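Local coordinates for Lys-gingipain W83 (PDB 6I9A), which is a cysteine proteinase that cleaves proteins with a strong preference for lysine at P1, serving the oral pathogen Porphyromonas gingivalis as a probable virulence factor, at residues 83-88 with 265-270; 29-34 with 119-124; 259-264 with 274-279. One frame throughout, in Å; residues are numbered along the deposited sequence.

In the fold
All three contacts lie in the catalytic domain of peptidase family C25, an alpha/beta domain of clan CD. Contact 2 packs helix 25-37 on strand 117-121, the last of the four-stranded parallel sheet. Contact 3 sets helix 261-267 on strand 273-279 of the six-stranded mixed sheet. Contact 1 links the two halves, from the loop after strand 79-83 to the end of helix 261-267. Its centre is about 9 Å from each of the others, whose centres are about 15 Å apart. Along the chain, contact 1 interleaves with both, whereas contact 2 closes before contact 3 opens. Asp85 and Glu263 bring contacts 1 and 3 together on one calcium ion.

Contact 1 (83-88 with 265-270); sequences VGDTDV and ITRVKE. With CA (calcium ion), chain H.
The guanidinium of Arg267 meets the carboxylate of Asp85 with the two planes 77° apart. For the arginine this is an edge contact: Asp85 OD2 is near the rim but tilted from the guanidinium plane, whereas Asp85 CB and a water sit in plane at the edge. For the aspartate the approach is different, since Arg267 NH2 comes from above the carboxylate rather than from its rim. The resulting salt bridge, Arg267 NH2 to Asp85 OD2, measures 2.8 Å with an N-H...O angle of 145°. The rim water closes a second path by accepting from Arg267 NH1 at 2.9 Å and donating to Asp85 OD2 at 3.1 Å. Arg267 reaches across because its CG stands anti to the carbonyl carbon (chi1 -68°) and its chain then runs extended to NE, spanning backbones whose nearest CA atoms, of Asp85 and Arg267, are 11.3 Å apart. Arg267 is thus a second-shell residue of a calcium site built between a loop at the end of a parallel strand and helix 261-267. Asp85 is bidentate, with OD1 and OD2 each 2.5 Å from the calcium ion; Glu263, the carbonyl of Phe254 and three waters complete eight ligands. The positive guanidinium probably helps the ion to balance the closely set carboxylates of Asp85 and Glu263. On the other oxygen, Thr86 N donates to Asp85 OD1 at 2.7 Å from the anti side, so the calcium ion, Arg267, Thr86 N and a water together fix the rotation of the carboxylate. Thr86 OG1 shares a hydrogen bond of 2.8 Å with one of the calcium-bound waters. Arg267 NH2 also bonds Ser122 OG, and Asn131 holds the carbonyl of Arg267.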
loop_
_atom_site.group_PDB
_atom_site.type_symbol
_atom_site.label_atom_id
_atom_site.label_comp_id
_atom_site.label_asym_id
_atom_site.label_seq_id
_atom_site.Cartn_x
_atom_site.Cartn_y
_atom_site.Cartn_z
ATOM N N VAL A 83 -1.861 -14.032 -0.138
ATOM C CA VAL A 83 -3.302 -14.070 -0.383
ATOM C C VAL A 83 -3.932 -15.160 0.477
ATOM O O VAL A 83 -3.675 -16.352 0.259
ATOM C CB VAL A 83 -3.605 -14.275 -1.884
ATOM C CG1 VAL A 83 -5.108 -14.259 -2.117
ATOM C CG2 VAL A 83 -2.894 -13.206 -2.708
ATOM N N GLY A 84 -4.725 -14.735 1.441
ATOM C CA GLY A 84 -5.353 -15.637 2.394
ATOM C C GLY A 84 -5.200 -15.156 3.820
ATOM O O GLY A 84 -4.386 -14.271 4.122
ATOM N N ASP A 85 -6.013 -15.736 4.675
ATOM C CA ASP A 85 -5.972 -15.486 6.100
ATOM C C ASP A 85 -4.994 -16.515 6.749
ATOM O O ASP A 85 -4.298 -17.266 6.069
ATOM C CB ASP A 85 -7.396 -15.522 6.680
ATOM C CG ASP A 85 -7.614 -14.780 8.005
ATOM O OD1 ASP A 85 -6.606 -14.490 8.724
ATOM O OD2 ASP A 85 -8.780 -14.461 8.323
ATOM N N THR A 86 -4.958 -16.509 8.074
ATOM C CA THR A 86 -3.981 -17.308 8.845
ATOM C C THR A 86 -4.276 -18.784 8.819
ATOM O O THR A 86 -3.400 -19.561 9.174
ATOM C CB THR A 86 -3.857 -16.770 10.277
ATOM O OG1 THR A 86 -5.130 -16.824 10.905
ATOM C CG2 THR A 86 -3.301 -15.329 10.295
ATOM N N ASP A 87 -5.449 -19.187 8.344
ATOM C CA ASP A 87 -5.759 -20.621 8.191
ATOM C C ASP A 87 -4.955 -21.214 7.017
ATOM O O ASP A 87 -4.809 -22.442 6.951
ATOM C CB ASP A 87 -7.250 -20.834 7.957
ATOM C CG ASP A 87 -7.899 -20.154 6.781
ATOM O OD1 ASP A 87 -7.339 -19.115 6.279
ATOM O OD2 ASP A 87 -8.942 -20.636 6.342
ATOM N N VAL A 88 -4.426 -20.397 6.104
ATOM C CA VAL A 88 -3.655 -20.900 4.964
ATOM C C VAL A 88 -2.202 -20.344 4.962
ATOM O O VAL A 88 -1.284 -21.047 4.531
ATOM C CB VAL A 88 -4.320 -20.736 3.590
ATOM C CG1 VAL A 88 -5.581 -21.579 3.435
ATOM C CG2 VAL A 88 -4.606 -19.288 3.258
ATOM N N ILE A 265 -12.399 -3.933 7.090
ATOM C CA ILE A 265 -12.503 -2.712 6.293
ATOM C C ILE A 265 -12.095 -2.973 4.833
ATOM O O ILE A 265 -12.567 -2.251 3.945
ATOM C CB ILE A 265 -11.702 -1.558 6.946
ATOM C CG1 ILE A 265 -12.286 -0.201 6.546
ATOM C CG2 ILE A 265 -10.171 -1.666 6.651
ATOM C CD1 ILE A 265 -11.672 0.956 7.406
ATOM N N THR A 266 -11.242 -4.000 4.592
ATOM C CA THR A 266 -10.871 -4.339 3.232
ATOM C C THR A 266 -11.818 -5.382 2.651
ATOM O O THR A 266 -12.093 -5.325 1.450
ATOM C CB THR A 266 -9.420 -4.769 3.174
ATOM O OG1 THR A 266 -9.135 -5.808 4.144
ATOM C CG2 THR A 266 -8.495 -3.614 3.359
ATOM N N ARG A 267 -12.336 -6.333 3.450
ATOM C CA ARG A 267 -13.228 -7.393 2.928
ATOM C C ARG A 267 -14.617 -6.886 2.552
ATOM O O ARG A 267 -15.271 -7.538 1.739
ATOM C CB ARG A 267 -13.400 -8.503 3.968
ATOM C CG ARG A 267 -12.150 -9.309 4.211
ATOM C CD ARG A 267 -12.357 -10.228 5.385
ATOM N NE ARG A 267 -11.156 -11.047 5.539
ATOM C CZ ARG A 267 -11.063 -12.098 6.351
ATOM N NH1 ARG A 267 -12.081 -12.425 7.152
ATOM N NH2 ARG A 267 -9.929 -12.792 6.416
ATOM N N VAL A 268 -15.123 -5.800 3.156
ATOM C CA VAL A 268 -16.520 -5.421 2.916
ATOM C C VAL A 268 -16.744 -5.058 1.448
ATOM O O VAL A 268 -15.911 -4.427 0.772
ATOM C CB VAL A 268 -16.979 -4.306 3.872
ATOM C CG1 VAL A 268 -17.251 -4.846 5.277
ATOM C CG2 VAL A 268 -16.007 -3.125 3.908
ATOM N N LYS A 269 -17.940 -5.462 0.942
ATOM C CA LYS A 269 -18.251 -5.347 -0.473
ATOM C C LYS A 269 -18.699 -3.947 -0.869
ATOM O O LYS A 269 -19.640 -3.423 -0.277
ATOM C CB LYS A 269 -19.379 -6.342 -0.832
ATOM C CG LYS A 269 -19.647 -6.354 -2.341
ATOM C CD LYS A 269 -20.548 -7.535 -2.745
ATOM C CE LYS A 269 -20.557 -7.780 -4.262
ATOM N NZ LYS A 269 -19.245 -8.338 -4.808
ATOM N N GLU A 270 -18.060 -3.362 -1.879
ATOM C CA GLU A 270 -18.478 -2.074 -2.458
ATOM C C GLU A 270 -18.655 -1.000 -1.387
ATOM O O GLU A 270 -19.503 -0.115 -1.493
ATOM C CB GLU A 270 -19.765 -2.246 -3.308
ATOM C CG GLU A 270 -19.502 -3.116 -4.551
ATOM C CD GLU A 270 -20.717 -3.436 -5.397
ATOM O OE1 GLU A 270 -21.846 -3.147 -4.959
ATOM O OE2 GLU A 270 -20.526 -3.967 -6.510
HETATM CA CA CA H . -8.003 -13.237 10.377
HETATM O O HOH W 1 -11.832 -14.900 8.655
HETATM O O HOH W 2 -7.560 -15.421 11.349
HETATM O O HOH W 3 -8.516 -12.508 12.659
HETATM O O HOH W 4 -10.311 -13.669 10.656
#

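Contact 2 (29-34 with 119-124)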
loop_
_atom_site.group_PDB
_atom_site.type_symbol
_atom_site.label_atom_id
_atom_site.label_comp_id
_atom_site.label_asym_id
_atom_site.label_seq_id
_atom_site.Cartn_x
_atom_site.Cartn_y
_atom_site.Cartn_z
ATOM N N LYS A 29 -7.670 -14.331 -10.389
ATOM C CA LYS A 29 -7.313 -14.081 -11.792
ATOM C C LYS A 29 -7.519 -12.619 -12.278
ATOM O O LYS A 29 -6.598 -12.112 -12.913
ATOM C CB LYS A 29 -8.047 -15.061 -12.727
ATOM C CG LYS A 29 -7.403 -15.029 -14.115
ATOM C CD LYS A 29 -7.572 -16.285 -14.950
ATOM C CE LYS A 29 -7.276 -15.989 -16.416
ATOM N NZ LYS A 29 -5.931 -15.369 -16.657
ATOM N N PRO A 30 -8.650 -11.926 -12.039
ATOM C CA PRO A 30 -8.782 -10.567 -12.594
ATOM C C PRO A 30 -7.750 -9.603 -12.022
ATOM O O PRO A 30 -7.310 -8.660 -12.696
ATOM C CB PRO A 30 -10.208 -10.134 -12.213
ATOM C CG PRO A 30 -10.933 -11.404 -11.905
ATOM C CD PRO A 30 -9.914 -12.383 -11.410
ATOM N N TRP A 31 -7.325 -9.849 -10.760
ATOM C CA TRP A 31 -6.305 -8.987 -10.145
ATOM C C TRP A 31 -4.955 -9.278 -10.803
ATOM O O TRP A 31 -4.230 -8.327 -11.171
ATOM C CB TRP A 31 -6.278 -9.275 -8.643
ATOM C CG TRP A 31 -5.376 -8.402 -7.820
ATOM C CD1 TRP A 31 -5.652 -7.143 -7.337
ATOM C CD2 TRP A 31 -4.097 -8.768 -7.271
ATOM N NE1 TRP A 31 -4.619 -6.717 -6.516
ATOM C CE2 TRP A 31 -3.668 -7.705 -6.451
ATOM C CE3 TRP A 31 -3.286 -9.907 -7.372
ATOM C CZ2 TRP A 31 -2.462 -7.738 -5.751
ATOM C CZ3 TRP A 31 -2.091 -9.957 -6.671
ATOM C CH2 TRP A 31 -1.679 -8.872 -5.878
ATOM N N LEU A 32 -4.605 -10.553 -10.993
ATOM C CA LEU A 32 -3.346 -10.879 -11.681
ATOM C C LEU A 32 -3.330 -10.360 -13.118
ATOM O O LEU A 32 -2.310 -9.856 -13.598
ATOM C CB LEU A 32 -3.143 -12.414 -11.686
ATOM C CG LEU A 32 -3.012 -13.047 -10.297
ATOM C CD1 LEU A 32 -3.063 -14.548 -10.423
ATOM C CD2 LEU A 32 -1.773 -12.542 -9.524
ATOM N N THR A 33 -4.457 -10.437 -13.805
ATOM C CA THR A 33 -4.545 -9.943 -15.190
ATOM C C THR A 33 -4.186 -8.463 -15.232
ATOM O O THR A 33 -3.375 -8.014 -16.036
ATOM C CB THR A 33 -5.916 -10.202 -15.773
ATOM O OG1 THR A 33 -6.110 -11.621 -15.851
ATOM C CG2 THR A 33 -6.116 -9.547 -17.135
ATOM N N TRP A 34 -4.828 -7.667 -14.354
ATOM C CA TRP A 34 -4.566 -6.217 -14.312
ATOM C C TRP A 34 -3.133 -5.898 -13.901
ATOM O O TRP A 34 -2.502 -5.034 -14.494
ATOM C CB TRP A 34 -5.580 -5.535 -13.409
ATOM C CG TRP A 34 -5.246 -4.125 -13.042
ATOM C CD1 TRP A 34 -5.021 -3.676 -11.769
ATOM C CD2 TRP A 34 -5.017 -3.002 -13.908
ATOM N NE1 TRP A 34 -4.760 -2.336 -11.774
ATOM C CE2 TRP A 34 -4.735 -1.893 -13.076
ATOM C CE3 TRP A 34 -5.064 -2.808 -15.310
ATOM C CZ2 TRP A 34 -4.468 -0.626 -13.594
ATOM C CZ3 TRP A 34 -4.779 -1.552 -15.810
ATOM C CH2 TRP A 34 -4.506 -0.476 -14.967
ATOM N N PHE A 119 2.399 -7.370 1.604
ATOM C CA PHE A 119 1.028 -7.055 1.988
ATOM C C PHE A 119 0.245 -8.334 1.968
ATOM O O PHE A 119 0.618 -9.304 1.298
ATOM C CB PHE A 119 0.412 -5.970 1.094
ATOM C CG PHE A 119 0.403 -6.326 -0.385
ATOM C CD1 PHE A 119 -0.674 -7.011 -0.940
ATOM C CD2 PHE A 119 1.440 -5.901 -1.233
ATOM C CE1 PHE A 119 -0.722 -7.265 -2.298
ATOM C CE2 PHE A 119 1.393 -6.205 -2.584
ATOM C CZ PHE A 119 0.312 -6.862 -3.109
ATOM N N ARG A 120 -0.892 -8.324 2.664
ATOM C CA ARG A 120 -1.735 -9.496 2.788
ATOM C C ARG A 120 -3.155 -9.183 2.374
ATOM O O ARG A 120 -3.824 -8.345 2.985
ATOM C CB ARG A 120 -1.687 -10.070 4.220
ATOM C CG ARG A 120 -2.649 -11.236 4.459
ATOM C CD ARG A 120 -2.630 -11.695 5.899
ATOM N NE ARG A 120 -1.390 -12.371 6.277
ATOM C CZ ARG A 120 -1.307 -13.682 6.510
ATOM N NH1 ARG A 120 -2.331 -14.504 6.197
ATOM N NH2 ARG A 120 -0.201 -14.190 7.013
ATOM N N MET A 121 -3.626 -9.852 1.309
ATOM C CA MET A 121 -5.003 -9.813 0.862
ATOM C C MET A 121 -5.707 -10.874 1.680
ATOM O O MET A 121 -5.814 -12.035 1.260
ATOM C CB MET A 121 -5.066 -10.095 -0.646
ATOM C CG MET A 121 -4.180 -9.156 -1.474
ATOM S SD MET A 121 -4.996 -7.597 -1.847
ATOM C CE MET A 121 -5.830 -8.131 -3.207
ATOM N N SER A 122 -6.117 -10.530 2.900
ATOM C CA SER A 122 -6.711 -11.517 3.810
ATOM C C SER A 122 -8.195 -11.683 3.526
ATOM O O SER A 122 -8.973 -10.711 3.638
ATOM C CB SER A 122 -6.508 -11.087 5.264
ATOM O OG SER A 122 -7.143 -12.094 6.040
ATOM N N ALA A 123 -8.591 -12.908 3.190
ATOM C CA ALA A 123 -9.972 -13.230 2.870
ATOM C C ALA A 123 -10.297 -14.577 3.460
ATOM O O ALA A 123 -9.417 -15.442 3.516
ATOM C CB ALA A 123 -10.154 -13.268 1.354
ATOM N N SER A 124 -11.578 -14.790 3.813
ATOM C CA SER A 124 -12.019 -16.081 4.301
ATOM C C SER A 124 -12.803 -16.854 3.253
ATOM O O SER A 124 -13.237 -17.993 3.514
ATOM C CB SER A 124 -12.873 -15.900 5.554
ATOM O OG SER A 124 -14.121 -15.291 5.287
#
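Trp31 pushes its indole from helix 25-37 against two side chains of strand 117-121, Phe119 at the rim and Met121 over one face. Backbone contact is absent, the nearest CA atoms, of Trp31 and Met121, being 11.1 Å apart. The tight part is entirely side chain. Phe119 approaches from the opposite direction and presents its ring edge: Phe119 CE1 lies 3.9 Å from Trp31 CZ2, and Phe119 CZ, 4.0 Å from Trp31 CH2, falls in the indole plane. Phe119 has CG between its backbone N and carbonyl carbon (chi1 58°), which turns the ring toward the helix. In the conformer described, one of two for Met121, the methyl rests on the indole, with Met121 CE 3.8 Å from Trp31 NE1. This is a CH-pi contact, Met121 CE standing 4.1 Å from the centroid of the Trp31 five-membered ring and 23° off its normal. Met121 SD is farther from that centroid, at 5.2 Å, and oblique, a Met-aromatic contact. Bends at the second and third torsions fold the methionine tip over the ring. By contrast, the helix opens to solvent away from the indole: Lys29 and Pro30 are exposed, and Leu32 and Thr33 partly so. At the buried end, Trp31 NE1 is hydrogen-bonded to Asp362 OD2. Met121 also centres an inverse gamma turn as the strand ends. Helix 126-141 flanks the contact through Ile133 on Trp31 and Ile132 on Met121, while Ala81 of strand 79-83 touches both aromatic residues. Beyond Phe119, Val359 belongs to strand 357-361 of the six-stranded mixed sheet, whose backbone bonds to Arg120 tie that sheet to the parallel sheet of strand 117-121.

Contact 3 (259-264 with 274-279); sequences PCFGEV and YAYIGS. With CA (calcium ion), chain H.
Gly262, in the first turn of helix 261-267, lies closest to strand 273-279, its CA 5.8 Å from Tyr276 CA. The contact is internal to a beta-alpha-beta unit, strand 242-247, helix 261-267 and strand 273-279, in the mixed sheet of the catalytic domain. Lacking a side chain, Gly262 lets the tyrosine ring lie against the helix backbone, Tyr276 CD2 coming within 3.4 Å of Gly262 CA. Tyr276 carries its CG anti to the backbone N (chi1 -175°), which lifts the ring from the sheet toward the helix. At its far end Phe261 crosses it at about a right angle. These rings form an oblique pair, planes 59° apart, with Tyr276 CE1 in plane at the edge of Phe261 and 3.7 Å from Phe261 CE1. The phenol is held by Thr251 OG1 and Trp222 NE1, and Trp222 also stacks on Phe261. Tyr276 lies about 9 Å from the nucleophile Cys249, side chain to side chain. At the N-terminus of the helix, Cys260 and Glu263 make a capping box: Glu263 N donates weakly to Cys260 SG at 3.6 Å. Glu263 grips the calcium ion with both oxygens, OE1 at 2.6 Å and OE2 at 2.5 Å, while the other half of the box, Cys260 N, donates at 3.0 Å, nearly straight (165°), to the anti lone pair of Glu263 OE1.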
loop_
_atom_site.group_PDB
_atom_site.type_symbol
_atom_site.label_atom_id
_atom_site.label_comp_id
_atom_site.label_asym_id
_atom_site.label_seq_id
_atom_site.Cartn_x
_atom_site.Cartn_y
_atom_site.Cartn_z
ATOM N N PRO A 259 -12.553 -11.676 12.613
ATOM C CA PRO A 259 -11.816 -10.837 11.661
ATOM C C PRO A 259 -11.494 -9.482 12.320
ATOM O O PRO A 259 -12.340 -8.845 12.980
ATOM C CB PRO A 259 -12.805 -10.663 10.487
ATOM C CG PRO A 259 -13.604 -11.982 10.558
ATOM C CD PRO A 259 -13.830 -12.134 12.030
ATOM N N CYS A 260 -10.246 -9.048 12.179
ATOM C CA CYS A 260 -9.886 -7.797 12.809
ATOM C C CYS A 260 -10.410 -6.609 11.993
ATOM O O CYS A 260 -10.842 -6.765 10.847
ATOM C CB CYS A 260 -8.378 -7.716 13.035
ATOM S SG CYS A 260 -7.392 -7.574 11.501
ATOM N N PHE A 261 -10.330 -5.402 12.560
ATOM C CA PHE A 261 -10.781 -4.200 11.901
ATOM C C PHE A 261 -10.162 -4.056 10.499
ATOM O O PHE A 261 -10.871 -3.724 9.535
ATOM C CB PHE A 261 -10.400 -3.008 12.808
ATOM C CG PHE A 261 -10.825 -1.671 12.292
ATOM C CD1 PHE A 261 -10.009 -0.945 11.418
ATOM C CD2 PHE A 261 -12.014 -1.094 12.728
ATOM C CE1 PHE A 261 -10.382 0.321 10.974
ATOM C CE2 PHE A 261 -12.385 0.179 12.291
ATOM C CZ PHE A 261 -11.551 0.896 11.446
ATOM N N GLY A 262 -8.836 -4.281 10.383
ATOM C CA GLY A 262 -8.200 -4.115 9.070
ATOM C C GLY A 262 -8.685 -5.132 8.039
ATOM O O GLY A 262 -8.724 -4.832 6.836
ATOM N N GLU A 263 -9.035 -6.351 8.502
ATOM C CA GLU A 263 -9.581 -7.354 7.601
ATOM C C GLU A 263 -10.989 -6.932 7.184
ATOM O O GLU A 263 -11.362 -7.019 6.023
ATOM C CB GLU A 263 -9.597 -8.729 8.285
ATOM C CG GLU A 263 -8.201 -9.343 8.328
ATOM C CD GLU A 263 -8.146 -10.640 9.116
ATOM O OE1 GLU A 263 -8.631 -10.690 10.268
ATOM O OE2 GLU A 263 -7.521 -11.593 8.602
ATOM N N VAL A 264 -11.824 -6.510 8.160
ATOM C CA VAL A 264 -13.204 -6.144 7.778
ATOM C C VAL A 264 -13.209 -4.958 6.830
ATOM O O VAL A 264 -13.977 -4.961 5.852
ATOM C CB VAL A 264 -14.038 -5.869 9.053
ATOM C CG1 VAL A 264 -15.434 -5.343 8.705
ATOM C CG2 VAL A 264 -14.175 -7.153 9.876
ATOM N N TYR A 274 -9.646 0.042 0.043
ATOM C CA TYR A 274 -8.895 -0.883 -0.820
ATOM C C TYR A 274 -7.601 -1.363 -0.142
ATOM O O TYR A 274 -7.034 -2.377 -0.553
ATOM C CB TYR A 274 -8.577 -0.237 -2.177
ATOM C CG TYR A 274 -7.697 0.984 -2.097
ATOM C CD1 TYR A 274 -6.319 0.860 -1.914
ATOM C CD2 TYR A 274 -8.235 2.270 -2.162
ATOM C CE1 TYR A 274 -5.497 1.986 -1.859
ATOM C CE2 TYR A 274 -7.414 3.406 -2.098
ATOM C CZ TYR A 274 -6.054 3.254 -1.898
ATOM O OH TYR A 274 -5.207 4.322 -1.841
ATOM N N ALA A 275 -7.165 -0.689 0.934
ATOM C CA ALA A 275 -5.974 -1.093 1.691
ATOM C C ALA A 275 -6.088 -0.443 3.052
ATOM O O ALA A 275 -6.694 0.620 3.235
ATOM C CB ALA A 275 -4.700 -0.657 0.999
ATOM N N TYR A 276 -5.430 -1.094 4.017
ATOM C CA TYR A 276 -5.367 -0.642 5.426
ATOM C C TYR A 276 -3.980 -0.831 5.931
ATOM O O TYR A 276 -3.361 -1.874 5.714
ATOM C CB TYR A 276 -6.337 -1.469 6.274
ATOM C CG TYR A 276 -6.414 -0.973 7.707
ATOM C CD1 TYR A 276 -7.062 0.220 8.014
ATOM C CD2 TYR A 276 -5.808 -1.678 8.744
ATOM C CE1 TYR A 276 -7.141 0.689 9.327
ATOM C CE2 TYR A 276 -5.894 -1.216 10.070
ATOM C CZ TYR A 276 -6.558 -0.027 10.345
ATOM O OH TYR A 276 -6.650 0.473 11.610
ATOM N N ILE A 277 -3.476 0.198 6.628
ATOM C CA ILE A 277 -2.211 0.067 7.360
ATOM C C ILE A 277 -2.522 0.169 8.849
ATOM O O ILE A 277 -3.195 1.129 9.268
ATOM C CB ILE A 277 -1.207 1.195 6.977
ATOM C CG1 ILE A 277 -0.777 1.021 5.503
ATOM C CG2 ILE A 277 0.018 1.120 7.904
ATOM C CD1 ILE A 277 -0.114 2.279 4.930
ATOM N N GLY A 278 -2.091 -0.800 9.626
ATOM C CA GLY A 278 -2.285 -0.736 11.059
ATOM C C GLY A 278 -1.355 -1.702 11.746
ATOM O O GLY A 278 -0.520 -2.378 11.109
ATOM N N SER A 279 -1.500 -1.794 13.055
ATOM C CA SER A 279 -0.598 -2.567 13.905
ATOM C C SER A 279 -1.258 -3.830 14.422
ATOM O O SER A 279 -2.412 -3.822 14.843
ATOM C CB SER A 279 -0.198 -1.712 15.097
ATOM O OG SER A 279 0.744 -2.397 15.921
HETATM CA CA CA H . -8.003 -13.237 10.377
HETATM O O HOH W 2 -7.560 -15.421 11.349
HETATM O O HOH W 3 -8.516 -12.508 12.659
HETATM O O HOH W 4 -10.311 -13.669 10.656
#